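Local atomic coordinates of 4-alpha-glucanotransferase (Corynebacterium glutamicum, PDB entry 5B68), a protein that belongs to the amylomaltase (disproportionating enzyme) family, pairing an N-terminal beta-sandwich domain with a larger TIM-barrel-type glucanotransferase domain. Residues A[70-82]-A[154-166]. Numbering follows the deposited sequence.
Sequences TRPLPPSVVAVEG and SAECGLIITPARL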
ATOM      1  N   THR A  70      -2.054  -0.888 -35.708  1.00 20.05           N
ATOM      2  CA  THR A  70      -3.218  -0.046 -35.946  1.00 21.68           C
ATOM      3  C   THR A  70      -3.586   0.801 -34.736  1.00 20.95           C
ATOM      4  O   THR A  70      -4.604   1.466 -34.725  1.00 23.47           O
ATOM      5  CB  THR A  70      -4.411  -0.882 -36.417  1.00 23.67           C
ATOM      6  OG1 THR A  70      -4.675  -1.920 -35.456  1.00 22.66           O
ATOM      7  CG2 THR A  70      -4.005  -1.538 -37.701  1.00 25.86           C
ATOM      8  N   ARG A  71      -2.731   0.873 -33.727  1.00 20.17           N
ATOM      9  CA  ARG A  71      -2.907   1.811 -32.608  1.00 19.83           C
ATOM     10  C   ARG A  71      -2.578   3.221 -33.068  1.00 19.97           C
ATOM     11  O   ARG A  71      -1.423   3.495 -33.392  1.00 22.54           O
ATOM     12  CB  ARG A  71      -1.925   1.481 -31.463  1.00 20.04           C
ATOM     13  CG  ARG A  71      -2.308   0.310 -30.551  1.00 20.65           C
ATOM     14  CD  ARG A  71      -1.420   0.316 -29.302  1.00 19.97           C
ATOM     15  NE  ARG A  71      -1.694  -0.843 -28.443  1.00 21.91           N
ATOM     16  CZ  ARG A  71      -2.725  -0.924 -27.601  1.00 20.12           C
ATOM     17  NH1 ARG A  71      -2.873  -2.053 -26.869  1.00 21.61           N
ATOM     18  NH2 ARG A  71      -3.583   0.061 -27.500  1.00 21.67           N
ATOM     19  N   PRO A  72      -3.549   4.093 -33.088  1.00 20.50           N
ATOM     20  CA  PRO A  72      -3.239   5.392 -33.632  1.00 19.58           C
ATOM     21  C   PRO A  72      -2.229   6.145 -32.778  1.00 21.22           C
ATOM     22  O   PRO A  72      -1.260   6.725 -33.329  1.00 18.67           O
ATOM     23  CB  PRO A  72      -4.604   6.083 -33.697  1.00 21.75           C
ATOM     24  CG  PRO A  72      -5.597   4.962 -33.811  1.00 21.33           C
ATOM     25  CD  PRO A  72      -5.016   3.900 -32.912  1.00 20.03           C
ATOM     26  N   LEU A  73      -2.430   6.121 -31.450  1.00 18.29           N
ATOM     27  CA  LEU A  73      -1.460   6.557 -30.482  1.00 17.01           C
ATOM     28  C   LEU A  73      -1.114   5.379 -29.580  1.00 16.09           C
ATOM     29  O   LEU A  73      -1.880   4.409 -29.515  1.00 17.65           O
ATOM     30  CB  LEU A  73      -1.998   7.679 -29.613  1.00 17.52           C
ATOM     31  CG  LEU A  73      -2.061   9.061 -30.328  1.00 18.01           C
ATOM     32  CD1 LEU A  73      -2.918  10.006 -29.596  1.00 18.76           C
ATOM     33  CD2 LEU A  73      -0.650   9.625 -30.516  1.00 19.23           C
ATOM     34  N   PRO A  74      -0.051   5.522 -28.800  1.00 17.38           N
ATOM     35  CA  PRO A  74       0.217   4.470 -27.823  1.00 16.32           C
ATOM     36  C   PRO A  74      -0.899   4.449 -26.780  1.00 16.54           C
ATOM     37  O   PRO A  74      -1.705   5.408 -26.649  1.00 16.34           O
ATOM     38  CB  PRO A  74       1.568   4.859 -27.220  1.00 17.28           C
ATOM     39  CG  PRO A  74       2.166   5.753 -28.245  1.00 17.01           C
ATOM     40  CD  PRO A  74       1.047   6.497 -28.879  1.00 17.22           C
ATOM     41  N   PRO A  75      -0.972   3.344 -26.019  1.00 19.36           N
ATOM     42  CA  PRO A  75      -1.984   3.315 -24.921  1.00 18.72           C
ATOM     43  C   PRO A  75      -1.871   4.538 -24.031  1.00 17.82           C
ATOM     44  O   PRO A  75      -2.888   5.142 -23.706  1.00 18.61           O
ATOM     45  CB  PRO A  75      -1.570   2.057 -24.111  1.00 19.58           C
ATOM     46  CG  PRO A  75      -0.823   1.223 -25.080  1.00 20.35           C
ATOM     47  CD  PRO A  75      -0.120   2.117 -26.062  1.00 20.95           C
ATOM     48  N   SER A  76      -0.617   4.888 -23.660  1.00 16.04           N
ATOM     49  CA  SER A  76      -0.250   6.175 -23.046  1.00 16.60           C
ATOM     50  C   SER A  76       1.274   6.336 -23.212  1.00 17.12           C
ATOM     51  O   SER A  76       1.937   5.391 -23.606  1.00 18.82           O
ATOM     52  CB  SER A  76      -0.687   6.276 -21.610  1.00 18.36           C
ATOM     53  OG  SER A  76      -0.265   5.129 -20.858  1.00 18.44           O
ATOM     54  N   VAL A  77       1.802   7.508 -22.867  1.00 18.41           N
ATOM     55  CA  VAL A  77       3.214   7.788 -22.962  1.00 17.80           C
ATOM     56  C   VAL A  77       3.681   8.418 -21.667  1.00 19.42           C
ATOM     57  O   VAL A  77       3.096   9.412 -21.203  1.00 19.11           O
ATOM     58  CB  VAL A  77       3.458   8.781 -24.109  1.00 16.60           C
ATOM     59  CG1 VAL A  77       4.931   9.208 -24.107  1.00 18.19           C
ATOM     60  CG2 VAL A  77       2.997   8.206 -25.456  1.00 17.36           C
ATOM     61  N   VAL A  78       4.673   7.788 -21.033  1.00 20.95           N
ATOM     62  CA  VAL A  78       5.192   8.263 -19.759  1.00 18.26           C
ATOM     63  C   VAL A  78       6.678   8.583 -19.959  1.00 18.30           C
ATOM     64  O   VAL A  78       7.371   7.751 -20.509  1.00 19.79           O
ATOM     65  CB  VAL A  78       5.044   7.180 -18.640  1.00 18.48           C
ATOM     66  CG1 VAL A  78       5.502   7.772 -17.322  1.00 21.95           C
ATOM     67  CG2 VAL A  78       3.577   6.787 -18.485  1.00 19.96           C
ATOM     68  N   ALA A  79       7.127   9.741 -19.554  1.00 18.42           N
ATOM     69  CA  ALA A  79       8.536  10.182 -19.752  1.00 18.51           C
ATOM     70  C   ALA A  79       8.972  10.874 -18.496  1.00 19.46           C
ATOM     71  O   ALA A  79       8.163  11.504 -17.773  1.00 19.85           O
ATOM     72  CB  ALA A  79       8.645  11.101 -20.948  1.00 20.78           C
ATOM     73  N   VAL A  80      10.273  10.763 -18.198  1.00 18.32           N
ATOM     74  CA  VAL A  80      10.833  11.520 -17.116  1.00 18.69           C
ATOM     75  C   VAL A  80      11.102  12.909 -17.622  1.00 21.82           C
ATOM     76  O   VAL A  80      11.444  13.087 -18.799  1.00 22.32           O
ATOM     77  CB  VAL A  80      12.147  10.904 -16.639  1.00 19.89           C
ATOM     78  CG1 VAL A  80      12.844  11.781 -15.571  1.00 22.50           C
ATOM     79  CG2 VAL A  80      11.837   9.491 -16.173  1.00 21.43           C
ATOM     80  N   GLU A  81      10.879  13.880 -16.757  1.00 18.91           N
ATOM     81  CA  GLU A  81      11.196  15.319 -17.024  1.00 24.35           C
ATOM     82  C   GLU A  81      12.521  15.491 -17.725  1.00 25.25           C
ATOM     83  O   GLU A  81      13.440  14.874 -17.355  1.00 22.69           O
ATOM     84  CB  GLU A  81      11.249  16.061 -15.679  1.00 27.30           C
ATOM     85  CG  GLU A  81      10.896  17.512 -15.814  1.00 33.05           C
ATOM     86  CD  GLU A  81      10.801  18.230 -14.494  1.00 38.17           C
ATOM     87  OE1 GLU A  81      10.225  19.361 -14.534  1.00 34.82           O
ATOM     88  OE2 GLU A  81      11.297  17.644 -13.471  1.00 31.98           O
ATOM     89  N   GLY A  82      12.591  16.262 -18.807  1.00 25.12           N
ATOM     90  CA  GLY A  82      13.843  16.408 -19.545  1.00 26.41           C
ATOM     91  C   GLY A  82      14.056  15.450 -20.720  1.00 29.21           C
ATOM     92  O   GLY A  82      14.920  15.701 -21.548  1.00 30.94           O
ATOM     93  N   SER A 154      -9.912  10.560 -35.008  1.00 24.08           N
ATOM     94  CA  SER A 154      -9.212  11.222 -33.924  1.00 26.34           C
ATOM     95  C   SER A 154      -8.841  10.187 -32.846  1.00 23.86           C
ATOM     96  O   SER A 154      -9.437   9.118 -32.745  1.00 22.16           O
ATOM     97  CB  SER A 154     -10.006  12.401 -33.360  1.00 29.68           C
ATOM     98  OG  SER A 154     -11.178  11.940 -32.731  1.00 38.14           O
ATOM     99  N   ALA A 155      -7.817  10.532 -32.067  1.00 23.62           N
ATOM    100  CA  ALA A 155      -7.326   9.660 -30.966  1.00 21.31           C
ATOM    101  C   ALA A 155      -6.670  10.537 -29.909  1.00 22.12           C
ATOM    102  O   ALA A 155      -6.256  11.694 -30.177  1.00 19.37           O
ATOM    103  CB  ALA A 155      -6.336   8.613 -31.446  1.00 21.54           C
ATOM    104  N   GLU A 156      -6.575  10.008 -28.686  1.00 19.87           N
ATOM    105  CA  GLU A 156      -5.874  10.749 -27.641  1.00 20.76           C
ATOM    106  C   GLU A 156      -5.227   9.695 -26.734  1.00 21.48           C
ATOM    107  O   GLU A 156      -5.680   8.564 -26.686  1.00 22.99           O
ATOM    108  CB  GLU A 156      -6.802  11.638 -26.809  1.00 24.18           C
ATOM    109  CG  GLU A 156      -7.921  10.901 -26.117  1.00 25.24           C
ATOM    110  CD  GLU A 156      -8.633  11.844 -25.165  1.00 34.60           C
ATOM    111  OE1 GLU A 156      -8.393  11.774 -23.928  1.00 36.49           O
ATOM    112  OE2 GLU A 156      -9.307  12.744 -25.684  1.00 34.48           O
ATOM    113  N   CYS A 157      -4.168  10.073 -26.050  1.00 21.93           N
ATOM    114  CA  CYS A 157      -3.612   9.256 -25.011  1.00 19.41           C
ATOM    115  C   CYS A 157      -3.020  10.129 -23.910  1.00 21.85           C
ATOM    116  O   CYS A 157      -2.764  11.286 -24.111  1.00 19.39           O
ATOM    117  CB  CYS A 157      -2.625   8.241 -25.543  1.00 17.15           C
ATOM    118  SG  CYS A 157      -1.024   8.944 -25.976  1.00 20.05           S
ATOM    119  N   GLY A 158      -2.867   9.580 -22.697  1.00 19.61           N
ATOM    120  CA  GLY A 158      -2.194  10.341 -21.650  1.00 19.65           C
ATOM    121  C   GLY A 158      -0.738  10.476 -22.033  1.00 19.12           C
ATOM    122  O   GLY A 158      -0.168   9.579 -22.646  1.00 22.25           O
ATOM    123  N   LEU A 159      -0.179  11.594 -21.634  1.00 17.41           N
ATOM    124  CA  LEU A 159       1.231  11.931 -21.688  1.00 17.84           C
ATOM    125  C   LEU A 159       1.610  12.412 -20.300  1.00 18.50           C
ATOM    126  O   LEU A 159       1.169  13.506 -19.865  1.00 18.10           O
ATOM    127  CB  LEU A 159       1.513  13.058 -22.701  1.00 18.31           C
ATOM    128  CG  LEU A 159       2.972  13.560 -22.772  1.00 20.10           C
ATOM    129  CD1 LEU A 159       3.986  12.481 -23.084  1.00 20.17           C
ATOM    130  CD2 LEU A 159       3.164  14.694 -23.769  1.00 21.05           C
ATOM    131  N   ILE A 160       2.371  11.590 -19.583  1.00 19.47           N
ATOM    132  CA  ILE A 160       2.551  11.762 -18.176  1.00 18.28           C
ATOM    133  C   ILE A 160       4.031  11.992 -17.933  1.00 17.39           C
ATOM    134  O   ILE A 160       4.843  11.153 -18.286  1.00 21.77           O
ATOM    135  CB  ILE A 160       2.074  10.504 -17.459  1.00 20.23           C
ATOM    136  CG1 ILE A 160       0.570  10.246 -17.788  1.00 20.27           C
ATOM    137  CG2 ILE A 160       2.245  10.677 -15.966  1.00 19.73           C
ATOM    138  CD1 ILE A 160       0.227   8.805 -17.750  1.00 21.47           C
ATOM    139  N   ILE A 161       4.352  13.098 -17.331  1.00 18.34           N
ATOM    140  CA  ILE A 161       5.727  13.518 -17.159  1.00 17.64           C
ATOM    141  C   ILE A 161       6.108  13.439 -15.647  1.00 19.22           C
ATOM    142  O   ILE A 161       5.430  14.009 -14.761  1.00 17.16           O
ATOM    143  CB  ILE A 161       5.883  14.948 -17.677  1.00 20.01           C
ATOM    144  CG1 ILE A 161       5.453  15.062 -19.171  1.00 18.72           C
ATOM    145  CG2 ILE A 161       7.298  15.416 -17.487  1.00 18.85           C
ATOM    146  CD1 ILE A 161       6.248  14.168 -20.130  1.00 19.54           C
ATOM    147  N   THR A 162       7.161  12.691 -15.369  1.00 18.01           N
ATOM    148  CA  THR A 162       7.428  12.242 -14.021  1.00 19.02           C
ATOM    149  C   THR A 162       8.783  12.780 -13.561  1.00 18.72           C
ATOM    150  O   THR A 162       9.644  13.118 -14.373  1.00 19.03           O
ATOM    151  CB  THR A 162       7.402  10.741 -13.939  1.00 17.24           C
ATOM    152  OG1 THR A 162       8.537  10.191 -14.595  1.00 19.23           O
ATOM    153  CG2 THR A 162       6.098  10.121 -14.475  1.00 17.15           C
ATOM    154  N   PRO A 163       8.929  12.990 -12.245  1.00 19.44           N
ATOM    155  CA  PRO A 163      10.199  13.591 -11.784  1.00 19.31           C
ATOM    156  C   PRO A 163      11.369  12.625 -11.739  1.00 19.10           C
ATOM    157  O   PRO A 163      11.218  11.444 -11.389  1.00 18.80           O
ATOM    158  CB  PRO A 163       9.839  14.135 -10.396  1.00 20.40           C
ATOM    159  CG  PRO A 163       8.814  13.162  -9.923  1.00 19.85           C
ATOM    160  CD  PRO A 163       7.969  12.852 -11.131  1.00 19.75           C
ATOM    161  N   ALA A 164      12.560  13.137 -12.041  1.00 19.93           N
ATOM    162  CA  ALA A 164      13.750  12.332 -11.930  1.00 20.31           C
ATOM    163  C   ALA A 164      14.009  11.800 -10.469  1.00 20.22           C
ATOM    164  O   ALA A 164      14.409  10.681 -10.308  1.00 22.93           O
ATOM    165  CB  ALA A 164      14.964  13.120 -12.464  1.00 23.08           C
ATOM    166  N   ARG A 165      13.747  12.640  -9.451  1.00 19.60           N
ATOM    167  CA  ARG A 165      14.052  12.306  -8.075  1.00 20.90           C
ATOM    168  C   ARG A 165      13.146  13.072  -7.108  1.00 20.86           C
ATOM    169  O   ARG A 165      12.894  14.273  -7.252  1.00 22.95           O
ATOM    170  CB  ARG A 165      15.501  12.645  -7.800  1.00 24.18           C
ATOM    171  CG  ARG A 165      16.062  12.072  -6.476  1.00 26.03           C
ATOM    172  CD  ARG A 165      17.510  12.539  -6.257  1.00 29.54           C
ATOM    173  NE  ARG A 165      18.032  12.160  -4.921  1.00 26.42           N
ATOM    174  CZ  ARG A 165      18.392  10.939  -4.551  1.00 25.80           C
ATOM    175  NH1 ARG A 165      18.914  10.777  -3.337  1.00 29.02           N
ATOM    176  NH2 ARG A 165      18.291   9.862  -5.364  1.00 27.17           N
ATOM    177  N   LEU A 166      12.631  12.349  -6.134  1.00 19.94           N
ATOM    178  CA  LEU A 166      11.855  12.912  -5.035  1.00 20.27           C
ATOM    179  C   LEU A 166      12.749  13.868  -4.198  1.00 21.30           C
ATOM    180  O   LEU A 166      13.824  13.448  -3.769  1.00 21.31           O
ATOM    181  CB  LEU A 166      11.384  11.763  -4.128  1.00 19.27           C
ATOM    182  CG  LEU A 166      10.289  10.948  -4.723  1.00 18.98           C
ATOM    183  CD1 LEU A 166      10.170   9.620  -4.054  1.00 19.15           C
ATOM    184  CD2 LEU A 166       8.973  11.720  -4.651  1.00 19.55           C
TER
HETATM  185  O   HOH W   1      -4.409   5.784 -27.435  1.00 29.17           O
HETATM  186  O   HOH W   2      -4.042   7.041 -22.140  1.00 20.53           O
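Strand 76-80 pairs in parallel with strand 154-162, Val77 lying beside Leu159 and Val80 beside Thr162, along one edge of the N-terminal sheet. The two axes approach to 4.7 Å with 20° between their directions. Five backbone bonds join the segments: Val77 N reaches Gly158 O, Val77 O takes Ile160 N at 2.8 Å, Ala79 N and O bind Ile160 O and Thr162 N, and Glu81 N, one residue past the strand, meets Thr162 O almost straight (175° at the hydrogen). Strand 142-150 runs antiparallel on the other side of 154-162, which places 76-80 in parallel at the edge of a mixed sheet of the MalQ-type beta sandwich. On the face carrying Val77 and Ala79, Val77 CG1, anti to the backbone N (chi1 173°), lies alongside Leu159 CD1 at 3.6 Å, and Ile161 CD1 comes to 4.0 Å from Ala79 CB. On the opposite face, Val78 CG1 meets Thr162 CG2 at 3.7 Å, the two side chains nearly perpendicular, while Val78 CG2 touches Ile160 CD1. Thr162 OG1 is hydrogen-bonded by Arg524. Before the strands join, Leu73 CD1 rests 3.6 Å from Glu156 CA, and the buried Cys157 SG packs against Leu73 CB. Here water bridges the two backbones: one molecule donates to Pro75 O at 2.7 Å and accepts from Gly158 N, and another lies within hydrogen-bonding distance of Pro74 O and Glu156 O.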